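Local coordinates for protein YlmD (Geobacillus stearothermophilus, PDB 6T1B) that catalyses the phosphorolysis of adenosine, inosine and S-methyl-5'-thioadenosine, releasing the free purine base, and also deaminates adenosine, using zinc as cofactor, at residues G33-G38 with R60-E65; L47-D52 with T261-A266; Q79-D84 with A124-I129; C183-D188 with S253-R258. One frame throughout, in Å; residues are numbered along the deposited sequence. Where two conformers were deposited one is given.

How the contacts relate
Contact 2 is the buried one; contacts 1 and 4 lie toward the surface, and contact 3, though near the centre of the chain, lines an accessible site. The loop between strand 25-29 and helix 53-67 serves both contact 1 and contact 2, which are joined by a probable hydrogen bond from Ser36 to Asp51. Contacts 2 and 3 both touch inosine, the first around base and ribose oxygen, the second beside the catalytic zinc. Contact 3 meets contact 4 where Asp125 reaches Ser253. Chemistry follows place: water and loose ion pairing in contact 1, apolar cover and ligand bonds in contact 2, metal ligation in contact 3, weak arginine-carbonyl bonds near the second zinc in contact 4.

Contact 1. Residues G33-G38 with R60-E65; sequences GGESKG and RRRLAE
The guanidinium of Arg62 meets Glu35 at its edge, near its own plane, and a water and the carboxylate of Glu65 also sit around that rim. The carbonyl O of Gly33 approaches obliquely. Glu35 OE1 lies 3.6 Å from Arg62 NH1, a long salt bridge, and the carboxylate and guanidinium planes are 55° apart, so the two groups are not coplanar, as a bidentate pair would be. The water does the closer joining: it accepts from Arg62 NE at 2.8 Å and donates to Glu35 OE1 at 2.6 Å and to Gly33 O at 2.8 Å. Arg62 gets there by bending: CG stands anti to the backbone N (chi1 -177°), and turns at chi2 and chi3 fold the chain back toward the loop. Its NH2 bonds Glu65 OE1 at 3.1 Å, one helical turn on, on the syn lone pair. Gly33 has backbone angles at which a CB would strike the preceding carbonyl, so glycine suits this point of the loop. Replacing Arg62 by an alanine would probably leave Glu35 and Glu65 without their shared positive partner and the water without its NE donor. Nearby, Glu35 N is held by Asn59 of the same helix 53-67. A charge shared between two carboxylates at the surface, with one pair water-mediated, is consistent with a loop and helix linked largely through water.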
# COMPACT_ATOMS: atom_id res chain seq x y z
N GLY A 33 -9.76 -2.80 -17.14
CA GLY A 33 -9.70 -4.21 -17.47
C GLY A 33 -10.63 -5.09 -16.69
O GLY A 33 -10.54 -6.32 -16.80
N GLY A 34 -11.56 -4.52 -15.92
CA GLY A 34 -12.42 -5.28 -15.05
C GLY A 34 -13.87 -5.34 -15.48
O GLY A 34 -14.23 -5.04 -16.62
N GLU A 35 -14.71 -5.78 -14.53
CA GLU A 35 -16.10 -6.09 -14.72
C GLU A 35 -17.04 -5.10 -14.03
O GLU A 35 -18.25 -5.17 -14.24
CB GLU A 35 -16.41 -7.50 -14.15
CG GLU A 35 -15.60 -8.64 -14.73
CD GLU A 35 -15.78 -8.80 -16.22
OE1 GLU A 35 -14.77 -9.00 -16.92
OE2 GLU A 35 -16.91 -8.73 -16.69
N SER A 36 -16.53 -4.25 -13.17
CA SER A 36 -17.39 -3.42 -12.34
C SER A 36 -17.90 -2.22 -13.11
O SER A 36 -17.32 -1.81 -14.13
CB SER A 36 -16.68 -2.94 -11.08
OG SER A 36 -16.24 -4.06 -10.31
N LYS A 37 -18.99 -1.65 -12.61
CA LYS A 37 -19.75 -0.63 -13.32
C LYS A 37 -19.91 0.64 -12.49
O LYS A 37 -19.68 0.68 -11.28
CB LYS A 37 -21.12 -1.23 -13.71
CG LYS A 37 -20.97 -2.50 -14.57
CD LYS A 37 -22.06 -3.50 -14.27
CE LYS A 37 -21.83 -4.83 -14.98
NZ LYS A 37 -21.19 -5.82 -14.08
N GLY A 38 -20.31 1.70 -13.17
CA GLY A 38 -20.66 2.93 -12.49
C GLY A 38 -19.45 3.54 -11.80
O GLY A 38 -18.36 3.66 -12.38
N ARG A 60 -10.60 -9.74 -9.16
CA ARG A 60 -9.46 -10.33 -8.48
C ARG A 60 -8.97 -11.56 -9.22
O ARG A 60 -7.76 -11.76 -9.35
CB ARG A 60 -9.85 -10.67 -7.04
CG ARG A 60 -10.12 -9.44 -6.19
CD ARG A 60 -10.40 -9.83 -4.75
NE ARG A 60 -10.39 -8.66 -3.91
CZ ARG A 60 -10.08 -8.65 -2.61
NH1 ARG A 60 -10.06 -7.49 -1.95
NH2 ARG A 60 -9.82 -9.79 -1.97
N ARG A 61 -9.88 -12.41 -9.72
CA ARG A 61 -9.47 -13.55 -10.53
C ARG A 61 -8.72 -13.10 -11.78
O ARG A 61 -7.79 -13.78 -12.23
CB ARG A 61 -10.69 -14.40 -10.92
CG ARG A 61 -11.30 -15.12 -9.71
CD ARG A 61 -12.20 -16.26 -10.09
NE ARG A 61 -12.49 -17.10 -8.94
CZ ARG A 61 -11.62 -17.91 -8.33
NH1 ARG A 61 -12.00 -18.63 -7.29
NH2 ARG A 61 -10.36 -17.98 -8.75
N ARG A 62 -9.11 -11.96 -12.35
CA ARG A 62 -8.43 -11.46 -13.54
C ARG A 62 -6.99 -11.08 -13.23
O ARG A 62 -6.06 -11.49 -13.94
CB ARG A 62 -9.21 -10.27 -14.11
CG ARG A 62 -8.65 -9.71 -15.40
CD ARG A 62 -8.92 -10.63 -16.54
NE ARG A 62 -10.31 -10.55 -16.95
CZ ARG A 62 -10.93 -11.48 -17.67
NH1 ARG A 62 -12.20 -11.30 -18.00
NH2 ARG A 62 -10.30 -12.59 -18.04
N LEU A 63 -6.76 -10.35 -12.14
CA LEU A 63 -5.39 -10.05 -11.72
C LEU A 63 -4.61 -11.34 -11.45
O LEU A 63 -3.45 -11.47 -11.85
CB LEU A 63 -5.37 -9.16 -10.47
CG LEU A 63 -3.96 -8.89 -9.93
CD1 LEU A 63 -3.10 -8.16 -10.96
CD2 LEU A 63 -4.00 -8.14 -8.61
N ALA A 64 -5.24 -12.30 -10.77
CA ALA A 64 -4.58 -13.57 -10.52
C ALA A 64 -4.11 -14.22 -11.82
O ALA A 64 -3.03 -14.80 -11.87
CB ALA A 64 -5.49 -14.52 -9.74
N GLU A 65 -4.91 -14.10 -12.89
CA GLU A 65 -4.53 -14.61 -14.20
C GLU A 65 -3.35 -13.83 -14.76
O GLU A 65 -2.37 -14.42 -15.23
CB GLU A 65 -5.77 -14.54 -15.11
CG GLU A 65 -5.56 -14.72 -16.61
CD GLU A 65 -6.77 -14.23 -17.41
OE1 GLU A 65 -7.90 -14.25 -16.86
OE2 GLU A 65 -6.61 -13.81 -18.57
O HOH W 1 -12.22 -8.56 -16.82

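Contact 2. Residues L47-D52 with T261-A266; sequences LHVGDD and TGRMLA. With NOS (inosine), chain B.
Arg263, just before strand 264-269, reaches past Val49 to the ribose of inosine. From CB, chi1 (-60°) sets CG anti to the carbonyl carbon and 4.1 Å from Val49 CG1; the bend at chi2 (-70°) then sends CD toward the sugar. NE gives an almost straight bond to inosine O4', 3.0 Å long at 175°, with that oxygen at the guanidinium edge. CZ lies 3.8 Å from Val49 CG1, which sits over the centre of one guanidinium face. NH1 ends the chain on Gly262 O at 3.0 Å, in the guanidinium plane but above the carbonyl plane, which fixes the group's rotation. A leucine in place of Arg263 would probably leave inosine O4' and Gly262 O without their donors and the Val49 methyl without the flat group beneath it. Branched Val49 suits its place because CG1 also touches inosine C8, 3.3 Å away, while its CB abuts Thr261 O. Thr261 turns its hydroxyl elsewhere, to Asp257. On the base side Leu47 N bonds inosine O6 at 2.8 Å, and His48 N lies 2.9 Å from N7. The Leu47 amide on O6 and Arg263 on O4' form one wall of the nucleoside pocket.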
# COMPACT_ATOMS: atom_id res chain seq x y z
N LEU A 47 -13.81 -5.29 -1.80
CA LEU A 47 -15.01 -6.01 -1.42
C LEU A 47 -15.87 -5.26 -0.41
O LEU A 47 -16.98 -5.71 -0.11
CB LEU A 47 -14.64 -7.37 -0.80
CG LEU A 47 -14.06 -8.36 -1.82
CD1 LEU A 47 -13.39 -9.51 -1.09
CD2 LEU A 47 -15.14 -8.84 -2.77
N HIS A 48 -15.38 -4.14 0.14
CA HIS A 48 -16.15 -3.43 1.15
C HIS A 48 -16.42 -1.98 0.76
O HIS A 48 -16.29 -1.07 1.58
CB HIS A 48 -15.53 -3.47 2.54
CG HIS A 48 -16.47 -3.00 3.63
ND1 HIS A 48 -17.55 -3.75 4.05
CD2 HIS A 48 -16.51 -1.85 4.34
CE1 HIS A 48 -18.20 -3.09 5.00
NE2 HIS A 48 -17.58 -1.94 5.20
N VAL A 49 -16.80 -1.76 -0.50
CA VAL A 49 -17.17 -0.44 -0.96
C VAL A 49 -18.56 -0.39 -1.55
O VAL A 49 -18.95 0.63 -2.11
CB VAL A 49 -16.14 0.16 -1.94
CG1 VAL A 49 -14.83 0.40 -1.25
CG2 VAL A 49 -15.97 -0.73 -3.17
N GLY A 50 -19.33 -1.48 -1.45
CA GLY A 50 -20.69 -1.49 -1.94
C GLY A 50 -20.83 -1.90 -3.39
O GLY A 50 -21.90 -1.71 -3.96
N ASP A 51 -19.78 -2.44 -3.99
CA ASP A 51 -19.85 -2.98 -5.33
C ASP A 51 -20.43 -4.40 -5.32
O ASP A 51 -20.55 -5.06 -4.28
CB ASP A 51 -18.44 -2.95 -5.95
CG ASP A 51 -18.40 -3.14 -7.45
OD1 ASP A 51 -19.45 -3.14 -8.13
OD2 ASP A 51 -17.27 -3.27 -7.94
N ASP A 52 -20.77 -4.86 -6.50
CA ASP A 52 -21.25 -6.23 -6.68
C ASP A 52 -20.11 -7.21 -6.42
O ASP A 52 -19.06 -7.16 -7.08
CB ASP A 52 -21.74 -6.39 -8.11
CG ASP A 52 -22.29 -7.74 -8.36
OD1 ASP A 52 -23.45 -7.98 -7.95
OD2 ASP A 52 -21.55 -8.59 -8.92
N THR A 261 -16.11 5.13 -4.94
CA THR A 261 -15.17 4.74 -5.98
C THR A 261 -14.64 3.35 -5.66
O THR A 261 -14.91 2.77 -4.60
CB THR A 261 -14.05 5.78 -6.12
OG1 THR A 261 -13.36 5.56 -7.35
CG2 THR A 261 -13.12 5.77 -4.93
N GLY A 262 -13.87 2.83 -6.62
CA GLY A 262 -13.26 1.53 -6.47
C GLY A 262 -11.98 1.60 -5.65
O GLY A 262 -11.58 2.63 -5.09
N ARG A 263 -11.33 0.45 -5.58
CA ARG A 263 -10.01 0.32 -4.99
C ARG A 263 -9.06 -0.41 -5.92
O ARG A 263 -9.42 -1.41 -6.56
CB ARG A 263 -10.08 -0.48 -3.68
CG ARG A 263 -10.95 0.12 -2.61
CD ARG A 263 -10.34 1.39 -2.06
NE ARG A 263 -11.13 1.96 -0.98
CZ ARG A 263 -12.04 2.92 -1.13
NH1 ARG A 263 -12.28 3.44 -2.33
NH2 ARG A 263 -12.72 3.38 -0.09
N MET A 264 -7.84 0.12 -6.01
CA MET A 264 -6.76 -0.63 -6.60
C MET A 264 -6.23 -1.63 -5.57
O MET A 264 -6.44 -1.47 -4.37
CB MET A 264 -5.61 0.29 -6.97
CG MET A 264 -5.89 1.33 -8.05
SD MET A 264 -6.68 2.85 -7.51
CE MET A 264 -5.34 3.65 -6.60
N LEU A 265 -5.55 -2.67 -6.05
CA LEU A 265 -4.88 -3.61 -5.17
C LEU A 265 -3.38 -3.39 -5.30
O LEU A 265 -2.85 -3.41 -6.42
CB LEU A 265 -5.16 -5.05 -5.59
CG LEU A 265 -4.86 -6.12 -4.55
CD1 LEU A 265 -5.98 -6.12 -3.49
CD2 LEU A 265 -4.66 -7.47 -5.19
N ALA A 266 -2.72 -3.18 -4.17
CA ALA A 266 -1.28 -3.30 -4.06
C ALA A 266 -0.97 -4.72 -3.63
O ALA A 266 -1.69 -5.30 -2.80
CB ALA A 266 -0.74 -2.34 -3.00
N9 NOS B . -12.09 -1.14 1.70
C4 NOS B . -11.33 -2.24 1.78
N3 NOS B . -10.14 -2.60 2.58
C2 NOS B . -9.57 -3.92 2.45
N1 NOS B . -10.15 -4.89 1.57
C6 NOS B . -11.28 -4.60 0.78
O6 NOS B . -11.71 -5.46 0.05
C5 NOS B . -11.87 -3.18 0.94
N7 NOS B . -12.87 -2.63 0.33
C8 NOS B . -13.04 -1.39 0.79
C5' NOS B . -8.41 1.02 2.21
O5' NOS B . -7.75 2.08 1.52
C4' NOS B . -9.81 1.40 2.59
O4' NOS B . -10.73 0.72 1.71
C1' NOS B . -11.74 0.08 2.46
C2' NOS B . -11.17 -0.13 3.86
O2' NOS B . -12.21 -0.14 4.83
C3' NOS B . -10.23 1.07 4.02
O3' NOS B . -10.96 2.18 4.58

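Contact 3. Residues Q79-D84 with A124-I129; sequences QVHGAD and ADCVPI. With NOS (inosine), chain B.
His81 and Cys126 come together at the catalytic zinc site, which His143 completes as the third protein ligand. His81 NE2 and Cys126 SG both bind the zinc ion, and they stand 3.7 Å apart. The sulfur lies at the ring edge, 80° off the ring normal, as expected when imidazole nitrogen and cysteine sulfur converge on one metal rather than stack. Histidine and cysteine suit this place, since each offers zinc a lone pair from a short, well-directed side chain. In His81, CG is anti to the carbonyl carbon (chi1 -78°), which swings the ring out of its loop and across to Cys126, while the ring also meets that of His143 edge-to-face.

The next shell fixes the backbones. Asp108 receives the amides of His81 and Gly82, and so holds a loop in which His81 has a positive phi. Beyond Cys126, Val127 pairs through its backbone with Ala144, so strand 127-133 lies alongside the strand bearing His143. Just before the cysteine, the carboxylate of Asp125 is held by Ser253, Thr244 and the backbone N of Arg255, so its buried oxygens are well supplied with donors. Gln79 flanks the ligand instead: its OE1 takes a bond from Cys122 N and lies 3.2 Å from inosine C2, while its NE2 approaches C5' at 3.3 Å. The metal site and the sugar meet at the His81 ring, where CE1 lies 2.9 Å from inosine O3', in the plane of the ring.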
# COMPACT_ATOMS: atom_id res chain seq x y z
N GLN A 79 -7.96 -3.64 7.20
CA GLN A 79 -7.59 -2.25 6.91
C GLN A 79 -8.48 -1.25 7.66
O GLN A 79 -9.30 -0.54 7.08
CB GLN A 79 -7.55 -1.98 5.41
CG GLN A 79 -6.51 -2.83 4.70
CD GLN A 79 -6.38 -2.57 3.21
OE1 GLN A 79 -6.44 -3.49 2.40
NE2 GLN A 79 -6.15 -1.31 2.84
N VAL A 80 -8.23 -1.17 8.97
CA VAL A 80 -9.03 -0.34 9.86
C VAL A 80 -8.47 1.05 10.07
O VAL A 80 -8.98 1.79 10.93
CB VAL A 80 -9.27 -1.04 11.21
CG1 VAL A 80 -10.01 -2.35 10.98
CG2 VAL A 80 -7.96 -1.25 11.97
N HIS A 81 -7.45 1.43 9.29
CA HIS A 81 -6.79 2.73 9.43
C HIS A 81 -6.10 2.90 10.77
O HIS A 81 -6.02 3.99 11.33
CB HIS A 81 -7.74 3.90 9.13
CG HIS A 81 -7.95 4.13 7.68
ND1 HIS A 81 -8.92 3.47 6.96
CD2 HIS A 81 -7.28 4.90 6.79
CE1 HIS A 81 -8.86 3.85 5.70
NE2 HIS A 81 -7.87 4.72 5.57
N GLY A 82 -5.60 1.79 11.30
CA GLY A 82 -4.70 1.79 12.40
C GLY A 82 -3.26 1.50 11.98
O GLY A 82 -2.90 1.59 10.80
N ALA A 83 -2.45 1.15 12.96
CA ALA A 83 -1.03 0.92 12.72
C ALA A 83 -0.59 -0.49 13.09
O ALA A 83 0.61 -0.73 13.28
CB ALA A 83 -0.19 1.97 13.45
N ASP A 84 -1.51 -1.44 13.17
CA ASP A 84 -1.17 -2.81 13.55
C ASP A 84 -0.82 -3.63 12.30
O ASP A 84 -1.28 -3.35 11.19
CB ASP A 84 -2.33 -3.42 14.33
CG ASP A 84 -2.43 -2.89 15.75
OD1 ASP A 84 -1.39 -2.87 16.47
OD2 ASP A 84 -3.53 -2.48 16.16
N ALA A 124 -6.98 3.70 -2.55
CA ALA A 124 -7.49 4.73 -3.46
C ALA A 124 -7.20 6.12 -2.91
O ALA A 124 -8.09 6.94 -2.74
CB ALA A 124 -8.97 4.54 -3.73
N ASP A 125 -5.92 6.35 -2.59
CA ASP A 125 -5.35 7.63 -2.17
C ASP A 125 -4.31 7.38 -1.06
O ASP A 125 -3.29 8.06 -1.01
CB ASP A 125 -6.34 8.65 -1.61
CG ASP A 125 -7.11 9.42 -2.67
OD1 ASP A 125 -8.08 10.06 -2.25
OD2 ASP A 125 -6.74 9.45 -3.88
N CYS A 126 -4.56 6.43 -0.16
CA CYS A 126 -3.65 6.22 0.97
C CYS A 126 -2.35 5.64 0.46
O CYS A 126 -2.27 5.09 -0.64
CB CYS A 126 -4.32 5.30 1.99
SG CYS A 126 -5.76 6.07 2.80
N VAL A 127 -1.31 5.74 1.28
CA VAL A 127 0.02 5.36 0.83
C VAL A 127 0.25 3.86 0.92
O VAL A 127 0.16 3.28 2.01
CB VAL A 127 1.11 6.09 1.64
CG1 VAL A 127 2.48 5.72 1.10
CG2 VAL A 127 0.88 7.58 1.60
N PRO A 128 0.54 3.19 -0.21
CA PRO A 128 0.97 1.78 -0.14
C PRO A 128 2.48 1.72 0.08
O PRO A 128 3.25 2.30 -0.70
CB PRO A 128 0.57 1.22 -1.52
CG PRO A 128 0.61 2.39 -2.45
CD PRO A 128 0.49 3.67 -1.61
N ILE A 129 2.90 1.05 1.14
CA ILE A 129 4.31 0.96 1.48
C ILE A 129 4.73 -0.49 1.33
O ILE A 129 4.24 -1.37 2.05
CB ILE A 129 4.60 1.49 2.90
CG1 ILE A 129 3.99 2.86 3.16
CG2 ILE A 129 6.12 1.57 3.06
CD1 ILE A 129 4.18 3.33 4.57
N9 NOS B . -12.09 -1.14 1.70
C4 NOS B . -11.33 -2.24 1.78
N3 NOS B . -10.14 -2.60 2.58
C2 NOS B . -9.57 -3.92 2.45
N1 NOS B . -10.15 -4.89 1.57
C6 NOS B . -11.28 -4.60 0.78
O6 NOS B . -11.71 -5.46 0.05
C5 NOS B . -11.87 -3.18 0.94
N7 NOS B . -12.87 -2.63 0.33
C8 NOS B . -13.04 -1.39 0.79
C5' NOS B . -8.41 1.02 2.21
O5' NOS B . -7.75 2.08 1.52
C4' NOS B . -9.81 1.40 2.59
O4' NOS B . -10.73 0.72 1.71
C1' NOS B . -11.74 0.08 2.46
C2' NOS B . -11.17 -0.13 3.86
O2' NOS B . -12.21 -0.14 4.83
C3' NOS B . -10.23 1.07 4.02
O3' NOS B . -10.96 2.18 4.58

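Contact 4. Residues C183-D188 with S253-R258; sequences CCYTVD and SHRRDR
Arg255 reaches across to Tyr185 and to the carbonyl O of Thr186. That oxygen accepts two weak, bent bonds from the terminal nitrogens, from Arg255 NH2 at 3.3 Å and from NH1 at 3.4 Å, with angles of 132° and 129°. A long arginine suits the place: its chain, extended through chi1 and chi2, spans the gap and carries CD to 3.2 Å from Cys184 O, and the bend at chi3 (-83°) turns the guanidinium toward Tyr185 and Thr186 O. The guanidinium then receives the edge of the Tyr185 ring, CD1 lying 3.4 Å above its plane near the rim, with the two planes almost perpendicular.

Within 253-258 the polar groups are better served. Ser253 OG accepts from Arg256 N at 3.0 Å, an ST motif. Ser253 N gives a bond to Asp257 OD2 at 3.1 Å, from above the carboxylate plane. The other oxygen, OD1, pairs with Arg256 NH2 at 3.0 Å in a salt bridge, while Arg256 NH1 is held by Ser245 O. These bonds brace the type I turn from Arg255 to Arg258.

Cys183 and Cys184 bind the second zinc with Cys243 and Cys246, so the contact borders that site. Beyond it, Tyr185 and Val187 bond through their backbones to strand 214-217, and Asp188 caps helix 189-195.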
# COMPACT_ATOMS: atom_id res chain seq x y z
N CYS A 183 -0.38 18.17 -3.93
CA CYS A 183 -1.12 18.87 -4.97
C CYS A 183 -2.63 18.83 -4.73
O CYS A 183 -3.33 19.78 -5.11
CB CYS A 183 -0.81 18.22 -6.33
SG CYS A 183 -0.57 16.40 -6.30
N CYS A 184 -3.13 17.74 -4.13
CA CYS A 184 -4.56 17.49 -4.02
C CYS A 184 -5.07 17.20 -2.61
O CYS A 184 -6.28 17.08 -2.44
CB CYS A 184 -4.94 16.28 -4.89
SG CYS A 184 -4.56 16.42 -6.66
N TYR A 185 -4.19 17.04 -1.62
CA TYR A 185 -4.61 16.61 -0.29
C TYR A 185 -4.38 17.75 0.69
O TYR A 185 -3.23 18.03 1.06
CB TYR A 185 -3.81 15.38 0.14
CG TYR A 185 -4.32 14.66 1.37
CD1 TYR A 185 -5.66 14.73 1.76
CD2 TYR A 185 -3.46 13.89 2.14
CE1 TYR A 185 -6.11 14.05 2.89
CE2 TYR A 185 -3.90 13.22 3.26
CZ TYR A 185 -5.22 13.30 3.63
OH TYR A 185 -5.65 12.63 4.76
N THR A 186 -5.45 18.39 1.11
CA THR A 186 -5.41 19.49 2.06
C THR A 186 -6.08 19.04 3.35
O THR A 186 -7.19 18.51 3.32
CB THR A 186 -6.12 20.73 1.51
OG1 THR A 186 -5.43 21.18 0.33
CG2 THR A 186 -6.14 21.86 2.54
N VAL A 187 -5.40 19.26 4.48
CA VAL A 187 -5.86 18.82 5.79
C VAL A 187 -5.79 20.00 6.76
O VAL A 187 -5.30 21.09 6.43
CB VAL A 187 -5.05 17.63 6.33
CG1 VAL A 187 -5.08 16.49 5.32
CG2 VAL A 187 -3.61 18.05 6.65
N ASP A 188 -6.29 19.77 7.97
CA ASP A 188 -6.39 20.80 9.00
C ASP A 188 -5.37 20.59 10.11
O ASP A 188 -4.57 19.65 10.09
CB ASP A 188 -7.83 20.88 9.56
CG ASP A 188 -8.31 19.56 10.13
OD1 ASP A 188 -7.47 18.69 10.45
OD2 ASP A 188 -9.54 19.38 10.25
N SER A 253 -9.78 7.38 -6.86
CA SER A 253 -9.34 8.31 -5.84
C SER A 253 -10.51 8.63 -4.93
O SER A 253 -11.49 9.23 -5.37
CB SER A 253 -8.81 9.61 -6.46
OG SER A 253 -8.58 10.59 -5.47
N HIS A 254 -10.40 8.24 -3.66
CA HIS A 254 -11.45 8.57 -2.70
C HIS A 254 -11.76 10.06 -2.68
O HIS A 254 -12.93 10.46 -2.63
CB HIS A 254 -11.00 8.08 -1.33
CG HIS A 254 -11.92 8.46 -0.22
ND1 HIS A 254 -13.07 7.76 0.05
CD2 HIS A 254 -11.86 9.47 0.68
CE1 HIS A 254 -13.69 8.32 1.07
NE2 HIS A 254 -12.97 9.36 1.47
N ARG A 255 -10.73 10.90 -2.73
CA ARG A 255 -10.96 12.33 -2.66
C ARG A 255 -11.53 12.86 -3.97
O ARG A 255 -12.54 13.57 -3.98
CB ARG A 255 -9.69 13.09 -2.28
CG ARG A 255 -9.94 14.59 -2.13
CD ARG A 255 -8.80 15.31 -1.43
NE ARG A 255 -8.91 15.20 0.03
CZ ARG A 255 -8.87 16.23 0.87
NH1 ARG A 255 -8.69 17.48 0.43
NH2 ARG A 255 -8.99 16.01 2.17
N ARG A 256 -10.89 12.54 -5.11
CA ARG A 256 -11.34 13.14 -6.37
C ARG A 256 -12.73 12.64 -6.73
O ARG A 256 -13.54 13.39 -7.28
CB ARG A 256 -10.38 12.77 -7.50
CG ARG A 256 -10.68 13.44 -8.84
CD ARG A 256 -9.95 12.78 -10.00
NE ARG A 256 -10.39 11.41 -10.09
CZ ARG A 256 -9.62 10.32 -10.03
NH1 ARG A 256 -8.31 10.40 -9.95
NH2 ARG A 256 -10.20 9.15 -10.10
N ASP A 257 -13.00 11.38 -6.45
CA ASP A 257 -14.25 10.72 -6.81
C ASP A 257 -15.32 10.92 -5.73
O ASP A 257 -16.38 10.28 -5.78
CB ASP A 257 -14.05 9.24 -7.11
CG ASP A 257 -13.09 8.98 -8.26
OD1 ASP A 257 -12.95 9.86 -9.14
OD2 ASP A 257 -12.49 7.88 -8.30
N ARG A 258 -15.05 11.79 -4.76
CA ARG A 258 -16.07 12.23 -3.80
C ARG A 258 -16.61 11.06 -2.99
O ARG A 258 -17.79 11.02 -2.65
CB ARG A 258 -17.19 12.98 -4.50
CG ARG A 258 -16.67 14.19 -5.27
CD ARG A 258 -17.77 15.07 -5.79
NE ARG A 258 -18.45 15.77 -4.71
CZ ARG A 258 -18.02 16.90 -4.17
NH1 ARG A 258 -16.92 17.48 -4.62
NH2 ARG A 258 -18.70 17.46 -3.17